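Local coordinates for protein HAD superfamily hydrolase (Brucella suis biovar 1, PDB 6NQ4) that is probably a phosphatase of the haloacid dehalogenase superfamily, removing phosphate from a substrate not yet identified, at residues 39-44 against 242-247; 60-65 against 95-100; 68-73 against 230-235. All blocks are in the same frame, centred on the assembly; numbering follows the deposited sequence.

Interaction 1: 39-44 against 242-247; sequences IFCDVW and LGIGDG. With NA (sodium ion), chain H; PO4 (phosphate ion), chain G.
Asp42 and Asp246 meet at a sodium ion where two parallel strands run on to these residues, after a ladder that pairs Ile39 with Leu242, Phe40 with Gly243 and Cys41 with Ile244. The short strand axes run 16° apart, and the last backbone bond, Asp42 N to Ile244 O at 2.9 Å, sets the aspartate in place. From there its CB lies 3.2 Å from Ile244 O and 3.5 Å from Gly245 CA, a close approach onto a residue without a side chain. CG stands anti to the backbone N (chi1 -167°), which carries the carboxylate toward the sodium ion. Its OD2 binds sodium at 2.4 Å and also receives a weak bond from Asp246 N. OD1 is modelled implausibly close to the phosphate ion, so that approach is doubtful; it also has a salt bridge to Lys215. Asp246 OD1 and Trp44 O bind the sodium ion at 2.4 Å each; phosphate O1 and two waters bring the ligands to six. Trp44 N donates to phosphate O2. Earlier in the two strands, Ile39 CG2 packs on Ile244 CD1 at 3.6 Å. The two carboxylate planes are 41° apart, and Asp42 OD2 comes within 3.3 Å of Asp246 OD1, an approach explained by both oxygens binding the same sodium ion. Sodium thus occupies what is probably the magnesium position of HAD phosphatases, with phosphate held beside the aspartate of the first strand.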
# COMPACT_ATOMS: atom_id res chain seq x y z
N ILE A 39 -0.11 -9.85 -12.99
CA ILE A 39 0.08 -10.02 -11.56
C ILE A 39 -0.00 -8.64 -10.92
O ILE A 39 0.56 -7.68 -11.45
CB ILE A 39 1.46 -10.64 -11.29
CG1 ILE A 39 1.44 -12.14 -11.62
CG2 ILE A 39 1.92 -10.39 -9.84
CD1 ILE A 39 2.83 -12.78 -11.60
N PHE A 40 -0.72 -8.54 -9.79
CA PHE A 40 -0.67 -7.38 -8.91
C PHE A 40 0.14 -7.82 -7.69
O PHE A 40 -0.34 -8.62 -6.88
CB PHE A 40 -2.07 -6.95 -8.45
CG PHE A 40 -2.98 -6.39 -9.53
CD1 PHE A 40 -2.55 -6.17 -10.84
CD2 PHE A 40 -4.30 -6.09 -9.22
CE1 PHE A 40 -3.43 -5.66 -11.81
CE2 PHE A 40 -5.18 -5.58 -10.17
CZ PHE A 40 -4.74 -5.36 -11.47
N CYS A 41 1.37 -7.32 -7.56
CA CYS A 41 2.29 -7.81 -6.54
C CYS A 41 2.59 -6.75 -5.49
O CYS A 41 2.97 -5.63 -5.83
CB CYS A 41 3.59 -8.31 -7.18
SG CYS A 41 4.70 -9.18 -6.02
N ASP A 42 2.48 -7.14 -4.23
CA ASP A 42 2.86 -6.33 -3.08
C ASP A 42 4.35 -5.99 -3.13
O ASP A 42 5.16 -6.71 -3.72
CB ASP A 42 2.60 -7.25 -1.87
CG ASP A 42 2.62 -6.55 -0.57
OD1 ASP A 42 2.47 -5.32 -0.55
OD2 ASP A 42 2.76 -7.28 0.45
N VAL A 43 4.73 -4.88 -2.48
CA VAL A 43 6.13 -4.44 -2.45
C VAL A 43 6.79 -4.71 -1.08
O VAL A 43 7.65 -5.60 -0.97
CB VAL A 43 6.28 -2.97 -2.90
CG1 VAL A 43 7.74 -2.51 -2.78
CG2 VAL A 43 5.79 -2.80 -4.37
N TRP A 44 6.41 -3.97 -0.04
CA TRP A 44 7.07 -4.16 1.26
C TRP A 44 6.79 -5.56 1.82
O TRP A 44 5.64 -6.01 1.88
CB TRP A 44 6.62 -3.11 2.26
CG TRP A 44 7.49 -1.90 2.27
CD1 TRP A 44 8.49 -1.62 3.16
CD2 TRP A 44 7.48 -0.83 1.34
NE1 TRP A 44 9.07 -0.42 2.87
CE2 TRP A 44 8.46 0.10 1.76
CE3 TRP A 44 6.69 -0.54 0.22
CZ2 TRP A 44 8.71 1.29 1.07
CZ3 TRP A 44 6.94 0.64 -0.47
CH2 TRP A 44 7.94 1.55 -0.04
N LEU A 242 -3.48 -12.39 -11.06
CA LEU A 242 -3.10 -12.96 -9.77
C LEU A 242 -2.63 -11.86 -8.82
O LEU A 242 -1.68 -11.13 -9.14
CB LEU A 242 -1.98 -13.97 -9.96
CG LEU A 242 -1.48 -14.68 -8.69
CD1 LEU A 242 -2.59 -15.53 -8.06
CD2 LEU A 242 -0.24 -15.49 -9.01
N GLY A 243 -3.25 -11.77 -7.65
CA GLY A 243 -2.74 -10.90 -6.59
C GLY A 243 -1.76 -11.65 -5.70
O GLY A 243 -1.97 -12.82 -5.39
N ILE A 244 -0.67 -10.98 -5.33
CA ILE A 244 0.35 -11.56 -4.45
C ILE A 244 0.60 -10.60 -3.29
O ILE A 244 0.85 -9.41 -3.51
CB ILE A 244 1.68 -11.78 -5.21
CG1 ILE A 244 1.46 -12.62 -6.47
CG2 ILE A 244 2.73 -12.41 -4.27
CD1 ILE A 244 2.70 -12.80 -7.30
N GLY A 245 0.61 -11.11 -2.06
CA GLY A 245 0.97 -10.25 -0.94
C GLY A 245 1.06 -11.01 0.37
O GLY A 245 0.68 -12.18 0.45
N ASP A 246 1.58 -10.32 1.38
CA ASP A 246 1.73 -10.89 2.71
C ASP A 246 0.79 -10.29 3.75
O ASP A 246 0.88 -10.66 4.93
CB ASP A 246 3.19 -10.91 3.19
CG ASP A 246 3.65 -9.59 3.82
OD1 ASP A 246 3.16 -8.52 3.43
OD2 ASP A 246 4.54 -9.61 4.68
N GLY A 247 -0.10 -9.38 3.36
CA GLY A 247 -1.06 -8.82 4.28
C GLY A 247 -2.44 -9.43 4.10
O GLY A 247 -3.03 -9.34 3.03
NA NA H . 3.40 -6.27 2.57
P PO4 G . 2.85 -2.68 0.95
O1 PO4 G . 3.02 -4.08 1.56
O2 PO4 G . 3.93 -2.43 -0.08
O3 PO4 G . 3.12 -1.83 2.21
O4 PO4 G . 1.44 -2.47 0.48
O HOH W 1 0.94 -6.03 2.92
O HOH W 2 4.12 -4.96 4.55

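Interaction 2: 60-65 against 95-100; sequences ALQRAR and ENAYDR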
# COMPACT_ATOMS: atom_id res chain seq x y z
N ALA A 60 11.94 -14.11 -9.71
CA ALA A 60 10.64 -14.69 -10.05
C ALA A 60 9.81 -13.73 -10.90
O ALA A 60 9.16 -14.14 -11.87
CB ALA A 60 9.89 -15.04 -8.76
N LEU A 61 9.82 -12.43 -10.55
CA LEU A 61 9.09 -11.45 -11.35
C LEU A 61 9.71 -11.30 -12.75
O LEU A 61 8.98 -11.21 -13.74
CB LEU A 61 9.02 -10.12 -10.60
CG LEU A 61 8.24 -10.19 -9.28
CD1 LEU A 61 8.39 -8.88 -8.55
CD2 LEU A 61 6.75 -10.52 -9.48
N GLN A 62 11.04 -11.26 -12.84
CA GLN A 62 11.68 -11.20 -14.15
C GLN A 62 11.28 -12.38 -15.03
O GLN A 62 11.00 -12.22 -16.22
CB GLN A 62 13.21 -11.16 -14.00
CG GLN A 62 13.75 -9.87 -13.42
CD GLN A 62 15.22 -10.01 -13.09
OE1 GLN A 62 15.66 -11.05 -12.58
NE2 GLN A 62 16.01 -8.98 -13.39
N ARG A 63 11.27 -13.59 -14.45
CA ARG A 63 10.93 -14.77 -15.24
C ARG A 63 9.49 -14.70 -15.73
O ARG A 63 9.20 -15.07 -16.87
CB ARG A 63 11.17 -16.04 -14.43
CG ARG A 63 12.65 -16.36 -14.15
CD ARG A 63 12.87 -17.82 -13.75
NE ARG A 63 12.04 -18.20 -12.61
CZ ARG A 63 12.32 -17.91 -11.34
NH1 ARG A 63 13.43 -17.25 -11.04
NH2 ARG A 63 11.49 -18.28 -10.37
N ALA A 64 8.58 -14.21 -14.89
CA ALA A 64 7.20 -14.06 -15.31
C ALA A 64 7.08 -13.07 -16.47
O ALA A 64 6.36 -13.33 -17.44
CB ALA A 64 6.31 -13.65 -14.13
N ARG A 65 7.77 -11.93 -16.39
CA ARG A 65 7.70 -10.96 -17.49
C ARG A 65 8.29 -11.53 -18.76
O ARG A 65 7.83 -11.22 -19.87
CB ARG A 65 8.44 -9.68 -17.11
CG ARG A 65 7.79 -8.91 -16.01
CD ARG A 65 8.40 -7.52 -15.86
NE ARG A 65 7.98 -6.62 -16.94
CZ ARG A 65 8.80 -6.02 -17.82
NH1 ARG A 65 10.10 -6.24 -17.78
NH2 ARG A 65 8.29 -5.21 -18.73
N GLU A 95 14.61 -2.34 -13.22
CA GLU A 95 13.34 -1.94 -13.81
C GLU A 95 12.72 -3.05 -14.66
O GLU A 95 11.50 -3.06 -14.83
CB GLU A 95 13.41 -0.56 -14.51
CG GLU A 95 14.49 -0.40 -15.57
CD GLU A 95 14.86 1.07 -15.87
OE1 GLU A 95 14.51 1.58 -16.96
OE2 GLU A 95 15.54 1.71 -15.01
N ASN A 96 13.53 -4.02 -15.13
CA ASN A 96 12.97 -5.13 -15.90
C ASN A 96 12.20 -6.14 -15.05
O ASN A 96 11.71 -7.14 -15.61
CB ASN A 96 14.02 -5.80 -16.81
CG ASN A 96 15.09 -6.56 -16.03
OD1 ASN A 96 15.00 -6.74 -14.82
ND2 ASN A 96 16.13 -7.01 -16.75
N ALA A 97 12.07 -5.93 -13.74
CA ALA A 97 11.28 -6.82 -12.89
C ALA A 97 9.81 -6.45 -12.81
O ALA A 97 9.02 -7.19 -12.22
CB ALA A 97 11.86 -6.88 -11.47
N TYR A 98 9.41 -5.31 -13.38
CA TYR A 98 8.02 -4.89 -13.28
C TYR A 98 7.70 -4.01 -14.48
O TYR A 98 8.59 -3.49 -15.16
CB TYR A 98 7.76 -4.15 -11.95
CG TYR A 98 8.66 -2.94 -11.75
CD1 TYR A 98 9.92 -3.07 -11.19
CD2 TYR A 98 8.25 -1.67 -12.15
CE1 TYR A 98 10.76 -1.96 -11.03
CE2 TYR A 98 9.06 -0.57 -12.00
CZ TYR A 98 10.32 -0.71 -11.45
OH TYR A 98 11.12 0.41 -11.30
N ASP A 99 6.40 -3.86 -14.75
CA ASP A 99 5.94 -2.96 -15.79
C ASP A 99 5.55 -1.59 -15.26
O ASP A 99 5.88 -0.58 -15.88
CB ASP A 99 4.76 -3.58 -16.53
CG ASP A 99 5.17 -4.77 -17.37
OD1 ASP A 99 5.51 -4.56 -18.55
OD2 ASP A 99 5.19 -5.91 -16.83
N ARG A 100 4.88 -1.54 -14.11
CA ARG A 100 4.41 -0.28 -13.56
C ARG A 100 4.22 -0.44 -12.06
O ARG A 100 4.03 -1.56 -11.56
CB ARG A 100 3.10 0.19 -14.23
CG ARG A 100 3.24 1.61 -14.76
CD ARG A 100 1.97 2.15 -15.36
NE ARG A 100 2.00 2.14 -16.82
CZ ARG A 100 0.97 2.51 -17.56
NH1 ARG A 100 1.05 2.48 -18.89
NH2 ARG A 100 -0.15 2.90 -16.97
O HOH W 3 12.39 -9.77 -17.56
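Arg65 reaches from helix 55-66 to Asp99 and grips its carboxylate side-on, NE to OD2 and NH2 to OD1, each 2.9 Å. Both N-H bonds are nearly straight, and both oxygens lie within 6° of the guanidinium plane. The carboxylate is nevertheless turned 67° from that plane, so the arginine meets its oxygens from above rather than in a coplanar fork. NH1 bonds to Asn96 O at 2.8 Å, approaching well above the carbonyl plane. Tyr98 O lies over the centre of one guanidinium face, 3.6 Å above the plane. CD lies against the backbone between Ala97 and Tyr98, and a bend at chi3 then swings the guanidinium to Asp99 and Asn96 O.

One helical turn earlier, Gln62 extends alongside the short 3-10 segment 95-97. Its NE2 donates to Asn96 OD1 at 2.8 Å; the acceptor lies in the glutamine amide plane, although the two amide planes are 66° apart. Gln62 CG packs on Ala97 CB, and Leu61 CB sits 3.3 Å from Ala97 O, a buried carbonyl oxygen that has no polar partner in the model. A water donates to Gln62 O and, weakly, to Asn96 O.

Further out, Asp99 OD2 also accepts a bond from Ile71 N, tying the carboxylate to strand 70-75, while Tyr98 packs on Ile71 and Leu73 and reaches Val85 and Met88 of helix 81-90. Thus helix 55-66 holds the turn leading into edge strand 100-103 through one two-bond salt bridge, a charged-donor bond to Asn96 O and one neutral amide-amide bond. The second donor on OD2 probably helps to stabilise the negative carboxylate and limit its rotation.

Interaction 3: 68-73 against 230-235; sequences GVTIIL and SIRGGS
A Schellman motif closes helix 55-66 ahead of strand 70-75, and the carbonyl of its C-prime residue, Gly68, is taken up by Arg232 from the last turn of helix 218-232. Both direct bonds come from one nitrogen: Arg232 NH1 donates to Gly68 O and to Thr70 OG1, both at 2.9 Å. The threonine oxygen lies at the edge of the guanidinium, 3° out of its plane, whereas the glycine oxygen is tilted 16° from it. Arg232 CG passes Thr70 OG1 at 3.3 Å, and the bend at chi3 (70°) then turns the guanidinium so that NH1 comes back to that oxygen. A water links Arg232 NH2, from which it accepts at 2.8 Å, to Gly68 O, to which it donates. Beside this polar patch, Thr70 turns its other branch to the helix, CG2 meeting Ile231 CG2 at 3.8 Å. Ile72 CD1 touches Ile231 CD1 at 3.9 Å as the two isoleucines pass in opposite directions. Ile72 continues inward over Ala224, Ala227 and Val228, so helix 218-232 packs along one face of the parallel sheet, with Ile231 also touching Arg100 of edge strand 100-103 and Arg232 reaching Asp37 just before strand 38-41.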
# COMPACT_ATOMS: atom_id res chain seq x y z
N GLY A 68 5.71 -13.17 -20.76
CA GLY A 68 4.60 -12.35 -21.21
C GLY A 68 3.59 -11.95 -20.16
O GLY A 68 2.49 -11.51 -20.51
N VAL A 69 3.90 -12.13 -18.88
CA VAL A 69 3.00 -11.75 -17.81
C VAL A 69 3.29 -10.30 -17.43
O VAL A 69 4.44 -9.93 -17.16
CB VAL A 69 3.16 -12.68 -16.60
CG1 VAL A 69 2.21 -12.28 -15.46
CG2 VAL A 69 2.90 -14.13 -17.00
N THR A 70 2.26 -9.45 -17.43
CA THR A 70 2.43 -8.06 -17.03
C THR A 70 2.47 -7.96 -15.50
O THR A 70 1.63 -8.55 -14.82
CB THR A 70 1.28 -7.21 -17.58
OG1 THR A 70 1.25 -7.34 -19.00
CG2 THR A 70 1.45 -5.73 -17.24
N ILE A 71 3.44 -7.21 -14.96
CA ILE A 71 3.62 -7.08 -13.52
C ILE A 71 3.29 -5.65 -13.11
O ILE A 71 3.99 -4.70 -13.50
CB ILE A 71 5.06 -7.40 -13.08
CG1 ILE A 71 5.49 -8.80 -13.52
CG2 ILE A 71 5.20 -7.24 -11.56
CD1 ILE A 71 4.63 -9.91 -13.02
N ILE A 72 2.27 -5.49 -12.28
CA ILE A 72 2.00 -4.22 -11.62
C ILE A 72 2.38 -4.39 -10.16
O ILE A 72 1.80 -5.24 -9.48
CB ILE A 72 0.52 -3.81 -11.72
CG1 ILE A 72 -0.03 -3.98 -13.15
CG2 ILE A 72 0.32 -2.38 -11.18
CD1 ILE A 72 0.62 -3.11 -14.22
N LEU A 73 3.31 -3.58 -9.67
CA LEU A 73 3.57 -3.57 -8.24
C LEU A 73 2.54 -2.65 -7.59
O LEU A 73 2.39 -1.50 -8.01
CB LEU A 73 4.99 -3.10 -7.95
CG LEU A 73 6.08 -3.97 -8.59
CD1 LEU A 73 7.46 -3.44 -8.20
CD2 LEU A 73 5.91 -5.41 -8.17
N SER A 230 -4.13 -0.80 -20.21
CA SER A 230 -3.40 0.07 -21.13
C SER A 230 -2.15 -0.62 -21.66
O SER A 230 -1.87 -0.55 -22.86
CB SER A 230 -3.06 1.39 -20.45
OG SER A 230 -2.42 2.25 -21.38
N ILE A 231 -1.41 -1.31 -20.78
CA ILE A 231 -0.19 -2.00 -21.19
C ILE A 231 -0.50 -3.11 -22.19
O ILE A 231 0.19 -3.26 -23.20
CB ILE A 231 0.57 -2.53 -19.96
CG1 ILE A 231 1.18 -1.37 -19.17
CG2 ILE A 231 1.66 -3.53 -20.37
CD1 ILE A 231 1.49 -1.71 -17.76
N ARG A 232 -1.55 -3.89 -21.93
CA ARG A 232 -1.83 -5.06 -22.74
C ARG A 232 -2.71 -4.76 -23.95
O ARG A 232 -2.85 -5.62 -24.83
CB ARG A 232 -2.41 -6.19 -21.88
CG ARG A 232 -1.41 -6.70 -20.82
CD ARG A 232 -1.89 -7.95 -20.10
NE ARG A 232 -1.89 -9.12 -20.98
CZ ARG A 232 -0.82 -9.86 -21.23
NH1 ARG A 232 0.35 -9.55 -20.68
NH2 ARG A 232 -0.91 -10.91 -22.04
N GLY A 233 -3.28 -3.56 -24.03
CA GLY A 233 -3.98 -3.13 -25.22
C GLY A 233 -5.43 -3.55 -25.30
O GLY A 233 -6.02 -3.47 -26.39
N GLY A 234 -6.01 -4.00 -24.21
CA GLY A 234 -7.41 -4.37 -24.22
C GLY A 234 -7.85 -4.78 -22.83
O GLY A 234 -7.09 -4.70 -21.86
N SER A 235 -9.10 -5.23 -22.75
CA SER A 235 -9.65 -5.66 -21.47
C SER A 235 -8.90 -6.87 -20.95
O SER A 235 -8.49 -7.75 -21.71
CB SER A 235 -11.13 -5.99 -21.64
OG SER A 235 -11.87 -4.83 -21.98
O HOH W 4 1.38 -12.02 -23.26

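Overall arrangement
All three contacts belong to the domain built on the six-stranded parallel sheet. Interaction 1 is its buried centre, where adjacent strands join by backbone bonds and deliver acidic groups to a metal. Interactions 2 and 3 are partly buried, and in each an arginine from a helix bonds to a backbone carbonyl near the N-terminal ends of strands 100-103 and 70-75. Their second acceptors differ: a carboxylate in interaction 2, a hydroxyl in interaction 3. Strand 70-75 links the set, since Ile39 N and Cys41 N bond to Thr70 O and Ile72 O, while Ile71 O receives Asp99 N. Cys41 SG also packs on Leu61 CD2, bringing helix 55-66 against the central strand.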